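Genome polyprotein (Chicken sicinivirus JSY, PDB 6QWT) includes, as the piece modelled here, the 3D polymerase, an RNA-dependent RNA polymerase that probably copies the viral RNA genome. Local coordinates at residues R187-G192 with I257-S262; T98-G103 with M197-G202; K247-E252 with S305-I310. All coordinates share one frame; numbering follows the deposited sequence.

Contact 1: R187-G192 with I257-S262; sequences RMLFGG and IQLPPS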
ATOM      1  N   ARG A 187       8.217 -13.713   4.690  1.00 24.99           N
ATOM      2  CA  ARG A 187       7.804 -14.413   3.481  1.00 25.46           C
ATOM      3  C   ARG A 187       7.835 -15.923   3.662  1.00 25.56           C
ATOM      4  O   ARG A 187       7.166 -16.641   2.913  1.00 25.91           O
ATOM      5  CB  ARG A 187       8.692 -14.010   2.301  1.00 27.95           C
ATOM      6  CG  ARG A 187       8.611 -12.539   1.939  1.00 31.13           C
ATOM      7  CD  ARG A 187       9.578 -12.187   0.820  1.00 29.09           C
ATOM      8  NE  ARG A 187       8.867 -11.802  -0.394  1.00 43.26           N
ATOM      9  CZ  ARG A 187       8.915 -12.476  -1.537  1.00 39.41           C
ATOM     10  NH1 ARG A 187       9.650 -13.577  -1.633  1.00 40.13           N
ATOM     11  NH2 ARG A 187       8.228 -12.051  -2.587  1.00 42.59           N
ATOM     12  N   MET A 188       8.597 -16.425   4.631  1.00 21.61           N
ATOM     13  CA  MET A 188       8.540 -17.852   4.923  1.00 26.68           C
ATOM     14  C   MET A 188       7.259 -18.197   5.671  1.00 25.11           C
ATOM     15  O   MET A 188       6.502 -19.079   5.252  1.00 25.00           O
ATOM     16  CB  MET A 188       9.774 -18.277   5.722  1.00 24.11           C
ATOM     17  CG  MET A 188      11.057 -18.309   4.903  1.00 26.12           C
ATOM     18  SD  MET A 188      12.524 -18.576   5.918  1.00 27.69           S
ATOM     19  CE  MET A 188      12.291 -20.285   6.414  1.00 30.49           C
ATOM     20  N   LEU A 189       6.986 -17.484   6.770  1.00 23.62           N
ATOM     21  CA  LEU A 189       5.839 -17.809   7.616  1.00 24.35           C
ATOM     22  C   LEU A 189       4.519 -17.569   6.895  1.00 23.50           C
ATOM     23  O   LEU A 189       3.596 -18.387   6.990  1.00 20.19           O
ATOM     24  CB  LEU A 189       5.886 -16.983   8.902  1.00 23.01           C
ATOM     25  CG  LEU A 189       7.066 -17.211   9.845  1.00 24.86           C
ATOM     26  CD1 LEU A 189       7.057 -16.170  10.955  1.00 25.63           C
ATOM     27  CD2 LEU A 189       7.013 -18.615  10.419  1.00 26.88           C
ATOM     28  N   PHE A 190       4.407 -16.451   6.178  1.00 20.62           N
ATOM     29  CA  PHE A 190       3.151 -16.033   5.567  1.00 24.23           C
ATOM     30  C   PHE A 190       3.146 -16.175   4.050  1.00 24.54           C
ATOM     31  O   PHE A 190       2.193 -15.728   3.402  1.00 23.69           O
ATOM     32  CB  PHE A 190       2.840 -14.585   5.957  1.00 22.31           C
ATOM     33  CG  PHE A 190       2.775 -14.358   7.439  1.00 25.33           C
ATOM     34  CD1 PHE A 190       1.618 -14.651   8.147  1.00 22.24           C
ATOM     35  CD2 PHE A 190       3.868 -13.855   8.127  1.00 24.69           C
ATOM     36  CE1 PHE A 190       1.552 -14.448   9.516  1.00 23.36           C
ATOM     37  CE2 PHE A 190       3.809 -13.648   9.494  1.00 24.64           C
ATOM     38  CZ  PHE A 190       2.650 -13.944  10.190  1.00 26.08           C
ATOM     39  N   GLY A 191       4.179 -16.791   3.468  1.00 20.63           N
ATOM     40  CA  GLY A 191       4.245 -16.902   2.019  1.00 23.83           C
ATOM     41  C   GLY A 191       3.104 -17.709   1.431  1.00 27.90           C
ATOM     42  O   GLY A 191       2.616 -17.405   0.340  1.00 24.21           O
ATOM     43  N   GLY A 192       2.670 -18.756   2.139  1.00 22.85           N
ATOM     44  CA  GLY A 192       1.499 -19.496   1.697  1.00 21.51           C
ATOM     45  C   GLY A 192       0.255 -18.629   1.643  1.00 23.85           C
ATOM     46  O   GLY A 192      -0.537 -18.722   0.703  1.00 25.56           O
ATOM     47  N   ILE A 257      -2.078 -21.609   9.312  1.00 27.05           N
ATOM     48  CA  ILE A 257      -0.745 -21.821   8.752  1.00 26.50           C
ATOM     49  C   ILE A 257      -0.087 -23.002   9.455  1.00 26.55           C
ATOM     50  O   ILE A 257       0.062 -23.006  10.682  1.00 26.63           O
ATOM     51  CB  ILE A 257       0.113 -20.553   8.877  1.00 24.03           C
ATOM     52  CG1 ILE A 257      -0.439 -19.451   7.969  1.00 19.57           C
ATOM     53  CG2 ILE A 257       1.569 -20.852   8.536  1.00 22.24           C
ATOM     54  CD1 ILE A 257       0.098 -18.076   8.282  1.00 23.85           C
ATOM     55  N   GLN A 258       0.317 -24.002   8.673  1.00 25.11           N
ATOM     56  CA  GLN A 258       0.969 -25.197   9.197  1.00 28.45           C
ATOM     57  C   GLN A 258       2.478 -24.979   9.214  1.00 26.28           C
ATOM     58  O   GLN A 258       3.082 -24.711   8.168  1.00 29.22           O
ATOM     59  CB  GLN A 258       0.611 -26.421   8.356  1.00 30.13           C
ATOM     60  CG  GLN A 258      -0.876 -26.565   8.074  1.00 29.76           C
ATOM     61  CD  GLN A 258      -1.684 -26.784   9.338  1.00 32.67           C
ATOM     62  OE1 GLN A 258      -1.383 -27.675  10.132  1.00 34.59           O
ATOM     63  NE2 GLN A 258      -2.714 -25.967   9.534  1.00 28.49           N
ATOM     64  N   LEU A 259       3.082 -25.100  10.392  1.00 33.15           N
ATOM     65  CA  LEU A 259       4.493 -24.771  10.557  1.00 33.76           C
ATOM     66  C   LEU A 259       5.364 -26.018  10.412  1.00 37.38           C
ATOM     67  O   LEU A 259       4.962 -27.107  10.829  1.00 40.95           O
ATOM     68  CB  LEU A 259       4.738 -24.132  11.919  1.00 31.90           C
ATOM     69  CG  LEU A 259       4.094 -22.760  12.131  1.00 33.21           C
ATOM     70  CD1 LEU A 259       4.387 -22.230  13.525  1.00 32.84           C
ATOM     71  CD2 LEU A 259       4.564 -21.772  11.074  1.00 32.25           C
ATOM     72  N   PRO A 260       6.548 -25.876   9.823  1.00 42.44           N
ATOM     73  CA  PRO A 260       7.468 -27.012   9.705  1.00 43.25           C
ATOM     74  C   PRO A 260       8.180 -27.264  11.023  1.00 39.29           C
ATOM     75  O   PRO A 260       8.122 -26.422  11.932  1.00 42.00           O
ATOM     76  CB  PRO A 260       8.444 -26.553   8.612  1.00 39.91           C
ATOM     77  CG  PRO A 260       8.483 -25.078   8.769  1.00 39.76           C
ATOM     78  CD  PRO A 260       7.104 -24.652   9.219  1.00 37.86           C
ATOM     79  N   PRO A 261       8.861 -28.406  11.173  1.00 38.83           N
ATOM     80  CA  PRO A 261       9.439 -28.741  12.488  1.00 38.18           C
ATOM     81  C   PRO A 261      10.498 -27.766  12.980  1.00 42.27           C
ATOM     82  O   PRO A 261      10.676 -27.630  14.197  1.00 42.57           O
ATOM     83  CB  PRO A 261      10.033 -30.139  12.262  1.00 39.73           C
ATOM     84  CG  PRO A 261       9.318 -30.682  11.074  1.00 43.14           C
ATOM     85  CD  PRO A 261       9.038 -29.500  10.201  1.00 45.51           C
ATOM     86  N   SER A 262      11.209 -27.082  12.085  1.00 42.36           N
ATOM     87  CA  SER A 262      12.313 -26.217  12.494  1.00 50.21           C
ATOM     88  C   SER A 262      11.862 -24.868  13.042  1.00 48.66           C
ATOM     89  O   SER A 262      12.718 -24.040  13.376  1.00 48.26           O
ATOM     90  CB  SER A 262      13.262 -25.979  11.313  1.00 44.60           C
ATOM     91  OG  SER A 262      12.537 -25.688  10.126  1.00 49.18           O
TER
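Ile257 and Leu189 give up the largest areas here, and most of what passes between them goes through one backbone atom. The carbonyl oxygen of Leu189, at the end of helix 180-189, looks out toward the isoleucine, and Ile257 CG2 comes to within 3.5 Å of Leu189 O. The other branch of the same side chain lies alongside: Ile257 CD1 is 3.7 Å from Leu189 O. These are carbon contacts against a carbonyl, and no hydrogen bond links the two segments. With CG1 anti to its carbonyl carbon (chi1 -68°), Ile257 runs its longer arm on to the next residue of the helical side, where its tip, CD1, meets the Phe190 ring at CD1, 3.7 Å away, the two side chains crossing at about a right angle. Phe190 marks the break between helices 180-189 and 191-198, so the isoleucine is packed right at that joint.

Leu189 adds a second, lighter touch. Its CD2 methyl meets Leu259 CD2 at 4.0 Å, the two side chains slanting across each other, so Leu189 also reaches the residue two positions past Ile257.

Helix 267-276 packs against the same group, with Val268 on Ile257, Tyr271 on Leu189 and Val272 on Phe190. Apart from the Leu189 carbonyl, the contact is apolar packing in which the chain leaving helix 243-256, weakly paired as the short strand 257-258 in parallel with strand 86-87, settles against a helical break. That is consistent with the fingers of a picornaviral polymerase, built partly from chain before motif A and partly from chain between motifs A and B.

Contact 2: T98-G103 with M197-G202; sequences TPLLDG and MHSQPG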
ATOM      1  N   THR A  98       8.101 -18.352  -6.284  1.00 31.75           N
ATOM      2  CA  THR A  98       7.375 -19.562  -6.648  1.00 36.18           C
ATOM      3  C   THR A  98       6.539 -19.257  -7.887  1.00 36.45           C
ATOM      4  O   THR A  98       6.507 -18.101  -8.327  1.00 38.74           O
ATOM      5  CB  THR A  98       6.482 -20.040  -5.494  1.00 35.38           C
ATOM      6  OG1 THR A  98       5.313 -19.215  -5.417  1.00 34.81           O
ATOM      7  CG2 THR A  98       7.220 -20.014  -4.157  1.00 34.83           C
ATOM      8  N   PRO A  99       5.858 -20.242  -8.487  1.00 38.04           N
ATOM      9  CA  PRO A  99       4.945 -19.916  -9.597  1.00 34.43           C
ATOM     10  C   PRO A  99       3.857 -18.910  -9.240  1.00 39.68           C
ATOM     11  O   PRO A  99       3.245 -18.340 -10.152  1.00 43.70           O
ATOM     12  CB  PRO A  99       4.340 -21.279  -9.961  1.00 35.95           C
ATOM     13  CG  PRO A  99       5.392 -22.255  -9.598  1.00 35.61           C
ATOM     14  CD  PRO A  99       6.073 -21.699  -8.372  1.00 34.99           C
ATOM     15  N   LEU A 100       3.592 -18.666  -7.956  1.00 39.57           N
ATOM     16  CA  LEU A 100       2.521 -17.766  -7.546  1.00 35.79           C
ATOM     17  C   LEU A 100       3.015 -16.503  -6.855  1.00 36.52           C
ATOM     18  O   LEU A 100       2.192 -15.668  -6.467  1.00 39.20           O
ATOM     19  CB  LEU A 100       1.544 -18.498  -6.620  1.00 34.84           C
ATOM     20  CG  LEU A 100       0.882 -19.743  -7.207  1.00 34.12           C
ATOM     21  CD1 LEU A 100       0.006 -20.419  -6.164  1.00 33.40           C
ATOM     22  CD2 LEU A 100       0.078 -19.378  -8.442  1.00 36.24           C
ATOM     23  N   LEU A 101       4.326 -16.334  -6.694  1.00 35.88           N
ATOM     24  CA  LEU A 101       4.861 -15.201  -5.949  1.00 37.07           C
ATOM     25  C   LEU A 101       6.269 -14.898  -6.437  1.00 35.79           C
ATOM     26  O   LEU A 101       7.119 -15.791  -6.471  1.00 36.85           O
ATOM     27  CB  LEU A 101       4.864 -15.492  -4.443  1.00 40.52           C
ATOM     28  CG  LEU A 101       4.976 -14.300  -3.485  1.00 41.52           C
ATOM     29  CD1 LEU A 101       3.714 -13.440  -3.520  1.00 34.09           C
ATOM     30  CD2 LEU A 101       5.265 -14.780  -2.068  1.00 32.57           C
ATOM     31  N   ASP A 102       6.510 -13.644  -6.808  1.00 39.53           N
ATOM     32  CA  ASP A 102       7.814 -13.254  -7.319  1.00 40.38           C
ATOM     33  C   ASP A 102       8.835 -13.171  -6.191  1.00 38.92           C
ATOM     34  O   ASP A 102       8.497 -12.989  -5.017  1.00 39.05           O
ATOM     35  CB  ASP A 102       7.729 -11.911  -8.044  1.00 45.84           C
ATOM     36  CG  ASP A 102       7.449 -12.066  -9.529  1.00 59.97           C
ATOM     37  OD1 ASP A 102       8.179 -12.829 -10.201  1.00 61.40           O
ATOM     38  OD2 ASP A 102       6.499 -11.425 -10.026  1.00 61.62           O
ATOM     39  N   GLY A 103      10.102 -13.315  -6.562  1.00 38.93           N
ATOM     40  CA  GLY A 103      11.189 -13.190  -5.616  1.00 38.48           C
ATOM     41  C   GLY A 103      11.353 -11.761  -5.132  1.00 39.78           C
ATOM     42  O   GLY A 103      10.657 -10.834  -5.546  1.00 37.44           O
ATOM     43  N   MET A 197      -3.418 -15.043  -1.783  1.00 22.01           N
ATOM     44  CA  MET A 197      -4.085 -13.756  -1.950  1.00 24.65           C
ATOM     45  C   MET A 197      -3.514 -12.949  -3.111  1.00 26.46           C
ATOM     46  O   MET A 197      -4.272 -12.434  -3.938  1.00 23.11           O
ATOM     47  CB  MET A 197      -3.995 -12.948  -0.652  1.00 22.76           C
ATOM     48  CG  MET A 197      -4.711 -13.599   0.514  1.00 24.46           C
ATOM     49  SD  MET A 197      -4.616 -12.622   2.017  1.00 25.36           S
ATOM     50  CE  MET A 197      -5.514 -11.148   1.534  1.00 22.04           C
ATOM     51  N   HIS A 198      -2.183 -12.833  -3.179  1.00 25.81           N
ATOM     52  CA  HIS A 198      -1.546 -12.043  -4.229  1.00 26.56           C
ATOM     53  C   HIS A 198      -1.862 -12.582  -5.619  1.00 22.09           C
ATOM     54  O   HIS A 198      -1.995 -11.803  -6.569  1.00 26.99           O
ATOM     55  CB  HIS A 198      -0.030 -12.007  -4.005  1.00 26.88           C
ATOM     56  CG  HIS A 198       0.683 -10.971  -4.817  1.00 26.62           C
ATOM     57  ND1 HIS A 198       1.100 -11.197  -6.112  1.00 29.25           N
ATOM     58  CD2 HIS A 198       1.062  -9.707  -4.514  1.00 27.23           C
ATOM     59  CE1 HIS A 198       1.699 -10.112  -6.575  1.00 29.12           C
ATOM     60  NE2 HIS A 198       1.690  -9.194  -5.623  1.00 30.19           N
ATOM     61  N   SER A 199      -1.988 -13.900  -5.763  1.00 22.97           N
ATOM     62  CA  SER A 199      -2.290 -14.495  -7.060  1.00 26.27           C
ATOM     63  C   SER A 199      -3.772 -14.456  -7.407  1.00 27.02           C
ATOM     64  O   SER A 199      -4.144 -14.897  -8.499  1.00 26.06           O
ATOM     65  CB  SER A 199      -1.802 -15.945  -7.106  1.00 26.88           C
ATOM     66  OG  SER A 199      -2.758 -16.814  -6.525  1.00 22.21           O
ATOM     67  N   GLN A 200      -4.629 -13.961  -6.513  1.00 27.80           N
ATOM     68  CA  GLN A 200      -6.069 -13.875  -6.772  1.00 25.99           C
ATOM     69  C   GLN A 200      -6.612 -12.539  -6.272  1.00 27.93           C
ATOM     70  O   GLN A 200      -7.484 -12.494  -5.400  1.00 25.34           O
ATOM     71  CB  GLN A 200      -6.804 -15.044  -6.116  1.00 25.54           C
ATOM     72  CG  GLN A 200      -6.343 -16.420  -6.583  1.00 30.69           C
ATOM     73  CD  GLN A 200      -7.026 -17.553  -5.841  1.00 36.24           C
ATOM     74  OE1 GLN A 200      -7.833 -18.285  -6.414  1.00 42.90           O
ATOM     75  NE2 GLN A 200      -6.704 -17.703  -4.560  1.00 30.38           N
ATOM     76  N   PRO A 201      -6.127 -11.422  -6.820  1.00 27.71           N
ATOM     77  CA  PRO A 201      -6.631 -10.120  -6.367  1.00 28.72           C
ATOM     78  C   PRO A 201      -8.104  -9.958  -6.716  1.00 29.35           C
ATOM     79  O   PRO A 201      -8.555 -10.350  -7.795  1.00 26.22           O
ATOM     80  CB  PRO A 201      -5.748  -9.110  -7.106  1.00 23.00           C
ATOM     81  CG  PRO A 201      -5.212  -9.839  -8.262  1.00 28.41           C
ATOM     82  CD  PRO A 201      -5.133 -11.285  -7.899  1.00 25.37           C
ATOM     83  N   GLY A 202      -8.856  -9.385  -5.776  1.00 26.97           N
ATOM     84  CA  GLY A 202     -10.297  -9.371  -5.814  1.00 27.55           C
ATOM     85  C   GLY A 202     -10.933 -10.348  -4.845  1.00 27.00           C
ATOM     86  O   GLY A 202     -12.043 -10.096  -4.358  1.00 26.94           O
TER
HETATM   87  O   HOH W   1       1.228 -13.643  -7.370  1.00 29.60           O
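Leu100 and Leu101 leave the tip of a small beta hairpin to meet Ser199 and His198, where helix 191-198 runs out. The hairpin turns through a type I beta turn from Thr98 to Leu101, and an ST turn lies inside it: Thr98 OG1 accepts from Leu100 N at 3.1 Å with an N-H...O angle of 155°. The same hydroxyl oxygen is hydrogen-bonded to Glu195 OE2, one turn back in the helix, so Thr98 ties the turn to the helix as well as to itself.

The two leucines differ in their first torsions. In Leu101 the branch point CG stands opposite the backbone N (chi1 -162°), which helps send CD1 across to the base of the histidine, 4.0 Å from His198 CB, the two side chains crossing at about a right angle. Leu100 has a different setting, CG opposite its own carbonyl carbon, and its CD2 comes to 4.1 Å from Ser199 CB. The serine meets it with carbon, while its hydroxyl is hydrogen-bonded to Glu195 O in the helix that ends just before it.

At the edge of the His198 ring, in its plane, lies a water 2.8 Å from His198 ND1. The water also sits beside the carbonyl of Leu100, giving a possible polar bridge across otherwise thin apolar contacts near the protein surface. Its leg to the hairpin is suspiciously short, however, so the bridge is best read with caution: the separation from the water oxygen to Leu100 O is modelled at 2.4 Å.

Contact 3: K247-E252 with S305-I310; sequences KLIGEE and SMVNNI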
ATOM      1  N   LYS A 247      -3.850  -8.633  16.658  1.00 20.88           N
ATOM      2  CA  LYS A 247      -3.750  -9.780  17.555  1.00 24.63           C
ATOM      3  C   LYS A 247      -4.785 -10.845  17.207  1.00 24.46           C
ATOM      4  O   LYS A 247      -4.467 -12.039  17.160  1.00 22.67           O
ATOM      5  CB  LYS A 247      -3.909  -9.317  19.003  1.00 25.50           C
ATOM      6  CG  LYS A 247      -3.538 -10.357  20.043  1.00 32.03           C
ATOM      7  CD  LYS A 247      -4.125 -10.006  21.407  1.00 38.60           C
ATOM      8  CE  LYS A 247      -5.394 -10.804  21.687  1.00 45.34           C
ATOM      9  NZ  LYS A 247      -6.415 -10.023  22.447  1.00 50.48           N
ATOM     10  N   LEU A 248      -6.028 -10.433  16.953  1.00 20.60           N
ATOM     11  CA  LEU A 248      -7.064 -11.398  16.601  1.00 21.30           C
ATOM     12  C   LEU A 248      -6.777 -12.052  15.253  1.00 20.62           C
ATOM     13  O   LEU A 248      -7.024 -13.250  15.075  1.00 19.77           O
ATOM     14  CB  LEU A 248      -8.432 -10.718  16.595  1.00 18.98           C
ATOM     15  CG  LEU A 248      -8.903 -10.281  17.985  1.00 25.25           C
ATOM     16  CD1 LEU A 248     -10.156  -9.421  17.913  1.00 22.46           C
ATOM     17  CD2 LEU A 248      -9.123 -11.495  18.870  1.00 21.53           C
ATOM     18  N   ILE A 249      -6.250 -11.287  14.298  1.00 18.20           N
ATOM     19  CA  ILE A 249      -5.888 -11.862  13.006  1.00 19.15           C
ATOM     20  C   ILE A 249      -4.772 -12.883  13.176  1.00 21.56           C
ATOM     21  O   ILE A 249      -4.772 -13.940  12.535  1.00 21.01           O
ATOM     22  CB  ILE A 249      -5.493 -10.746  12.021  1.00 20.33           C
ATOM     23  CG1 ILE A 249      -6.729  -9.946  11.607  1.00 19.47           C
ATOM     24  CG2 ILE A 249      -4.791 -11.325  10.798  1.00 22.97           C
ATOM     25  CD1 ILE A 249      -6.405  -8.699  10.823  1.00 19.89           C
ATOM     26  N   GLY A 250      -3.810 -12.590  14.055  1.00 19.72           N
ATOM     27  CA  GLY A 250      -2.719 -13.522  14.280  1.00 21.69           C
ATOM     28  C   GLY A 250      -3.187 -14.846  14.851  1.00 20.67           C
ATOM     29  O   GLY A 250      -2.665 -15.906  14.493  1.00 19.14           O
ATOM     30  N   GLU A 251      -4.184 -14.808  15.739  1.00 21.03           N
ATOM     31  CA  GLU A 251      -4.695 -16.042  16.326  1.00 26.89           C
ATOM     32  C   GLU A 251      -5.458 -16.884  15.306  1.00 22.44           C
ATOM     33  O   GLU A 251      -5.409 -18.117  15.368  1.00 25.96           O
ATOM     34  CB  GLU A 251      -5.573 -15.717  17.535  1.00 26.22           C
ATOM     35  CG  GLU A 251      -4.771 -15.315  18.770  1.00 30.94           C
ATOM     36  CD  GLU A 251      -5.572 -14.483  19.753  1.00 41.83           C
ATOM     37  OE1 GLU A 251      -6.818 -14.466  19.642  1.00 41.27           O
ATOM     38  OE2 GLU A 251      -4.952 -13.846  20.635  1.00 44.56           O
ATOM     39  N   GLU A 252      -6.158 -16.245  14.365  1.00 20.68           N
ATOM     40  CA  GLU A 252      -6.811 -16.994  13.296  1.00 24.70           C
ATOM     41  C   GLU A 252      -5.782 -17.607  12.356  1.00 25.45           C
ATOM     42  O   GLU A 252      -5.865 -18.792  12.013  1.00 26.07           O
ATOM     43  CB  GLU A 252      -7.767 -16.089  12.516  1.00 24.44           C
ATOM     44  CG  GLU A 252      -8.908 -15.507  13.333  1.00 29.57           C
ATOM     45  CD  GLU A 252      -9.905 -16.554  13.798  1.00 38.69           C
ATOM     46  OE1 GLU A 252     -10.527 -16.348  14.864  1.00 36.66           O
ATOM     47  OE2 GLU A 252     -10.066 -17.581  13.104  1.00 38.81           O
ATOM     48  N   SER A 305      -5.003  -5.077   4.400  1.00 24.74           N
ATOM     49  CA  SER A 305      -6.274  -5.381   3.744  1.00 25.27           C
ATOM     50  C   SER A 305      -7.193  -6.149   4.677  1.00 18.97           C
ATOM     51  O   SER A 305      -8.375  -5.817   4.821  1.00 21.60           O
ATOM     52  CB  SER A 305      -6.036  -6.189   2.469  1.00 24.99           C
ATOM     53  OG  SER A 305      -5.427  -5.404   1.465  1.00 28.02           O
ATOM     54  N   MET A 306      -6.664  -7.196   5.313  1.00 18.92           N
ATOM     55  CA  MET A 306      -7.465  -7.964   6.255  1.00 21.62           C
ATOM     56  C   MET A 306      -7.932  -7.090   7.411  1.00 19.59           C
ATOM     57  O   MET A 306      -9.106  -7.135   7.789  1.00 21.63           O
ATOM     58  CB  MET A 306      -6.670  -9.173   6.748  1.00 21.17           C
ATOM     59  CG  MET A 306      -6.178 -10.048   5.603  1.00 25.11           C
ATOM     60  SD  MET A 306      -5.226 -11.499   6.099  1.00 35.79           S
ATOM     61  CE  MET A 306      -6.355 -12.282   7.209  1.00 23.88           C
ATOM     62  N   VAL A 307      -7.037  -6.259   7.957  1.00 20.38           N
ATOM     63  CA  VAL A 307      -7.422  -5.324   9.015  1.00 20.56           C
ATOM     64  C   VAL A 307      -8.566  -4.433   8.547  1.00 18.13           C
ATOM     65  O   VAL A 307      -9.556  -4.228   9.259  1.00 19.06           O
ATOM     66  CB  VAL A 307      -6.211  -4.484   9.458  1.00 21.44           C
ATOM     67  CG1 VAL A 307      -6.668  -3.281  10.283  1.00 18.93           C
ATOM     68  CG2 VAL A 307      -5.227  -5.331  10.240  1.00 20.71           C
ATOM     69  N   ASN A 308      -8.439  -3.884   7.341  1.00 23.58           N
ATOM     70  CA  ASN A 308      -9.475  -3.005   6.814  1.00 22.40           C
ATOM     71  C   ASN A 308     -10.800  -3.744   6.652  1.00 22.33           C
ATOM     72  O   ASN A 308     -11.858  -3.220   7.019  1.00 22.36           O
ATOM     73  CB  ASN A 308      -9.009  -2.422   5.484  1.00 24.97           C
ATOM     74  CG  ASN A 308      -9.594  -1.064   5.208  1.00 28.22           C
ATOM     75  OD1 ASN A 308     -10.625  -0.695   5.769  1.00 26.72           O
ATOM     76  ND2 ASN A 308      -8.915  -0.289   4.371  1.00 28.68           N
ATOM     77  N   ASN A 309     -10.762  -4.961   6.102  1.00 21.93           N
ATOM     78  CA  ASN A 309     -11.983  -5.749   5.953  1.00 22.04           C
ATOM     79  C   ASN A 309     -12.646  -5.985   7.305  1.00 23.44           C
ATOM     80  O   ASN A 309     -13.855  -5.777   7.462  1.00 17.30           O
ATOM     81  CB  ASN A 309     -11.672  -7.084   5.271  1.00 16.27           C
ATOM     82  CG  ASN A 309     -11.776  -7.013   3.754  1.00 24.52           C
ATOM     83  OD1 ASN A 309     -12.722  -7.533   3.155  1.00 19.22           O
ATOM     84  ND2 ASN A 309     -10.791  -6.381   3.124  1.00 24.10           N
ATOM     85  N   ILE A 310     -11.856  -6.410   8.300  1.00 18.59           N
ATOM     86  CA  ILE A 310     -12.396  -6.698   9.628  1.00 21.47           C
ATOM     87  C   ILE A 310     -13.018  -5.446  10.235  1.00 22.86           C
ATOM     88  O   ILE A 310     -14.123  -5.484  10.792  1.00 22.08           O
ATOM     89  CB  ILE A 310     -11.294  -7.267  10.543  1.00 21.47           C
ATOM     90  CG1 ILE A 310     -10.642  -8.500   9.912  1.00 20.84           C
ATOM     91  CG2 ILE A 310     -11.847  -7.576  11.924  1.00 17.21           C
ATOM     92  CD1 ILE A 310     -11.290  -9.786  10.251  1.00 24.49           C
TER
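Ile249 does nearly all the work on its side, pushing its side chain into the flank of helix 305-310 where Met306, Val307 and Ile310 receive it. The local axes pass 10.8 Å apart at 110°, so the helices cross steeply and meet through a single protruding residue.

The long arm of Ile249 points almost straight at the other helix. Its CD1 ends 3.6 Å from Val307 CG2, the two side chains meeting at about a right angle, and the same methyl also lies against backbone, 3.8 Å from Val307 N. Val307 keeps CG1 anti to its backbone N (chi1 165°), which leaves CG2 as the methyl facing the isoleucine. Ile310 adds a looser contact, its CG1 standing 4.3 Å from Ile249 CD1. The short branch of Ile249 is used separately: Met306 crosses it at a slant, its chain straight as far as the sulfur and then bent at chi3 (55°), which brings CE to 4.0 Å from Ile249 CG2. Tyr77 and Phe78 of helix 70-81 pack on that methionine too.

Polar groups of helix 305-310 find partners away from Ile249. Ser305 O takes both Asn309 N and Asn309 ND2, the latter at 3.0 Å from above the carbonyl plane, and Asn308 ND2 binds Gly333 O in the YGDD turn of motif C. Helix 298-316 carries motif B and helix 243-256 follows motif A; both fall in the RdRp catalytic region, consistent with packing at the palm. With four buried residues meeting almost wholly through carbon and no hydrogen bond between the segments, the join probably rests on close apolar packing and the exclusion of water.

How the contacts relate
From the N terminus, the hairpin at 98-103 opens contact 2, which closes a loop of 93 residues at 197-202. Just before it closes, 187-192 opens contact 1, so the two cross; contact 1 then ends at 257-262, beyond the start of contact 3 at 247-252, which it crosses as well. Contact 3 closes last, at 305-310, in series with contact 2. Helix 191-198 serves contacts 1 and 2, and Arg187 NH2 lies 2.6 Å from Asp102 O, a probable hydrogen bond between them. Met197 packs on Met306, joining contact 2 to contact 3. Together they tie the hairpin and helices 180-189 and 191-198, probably of the fingers, to helices 243-256 and 298-316 around the palm.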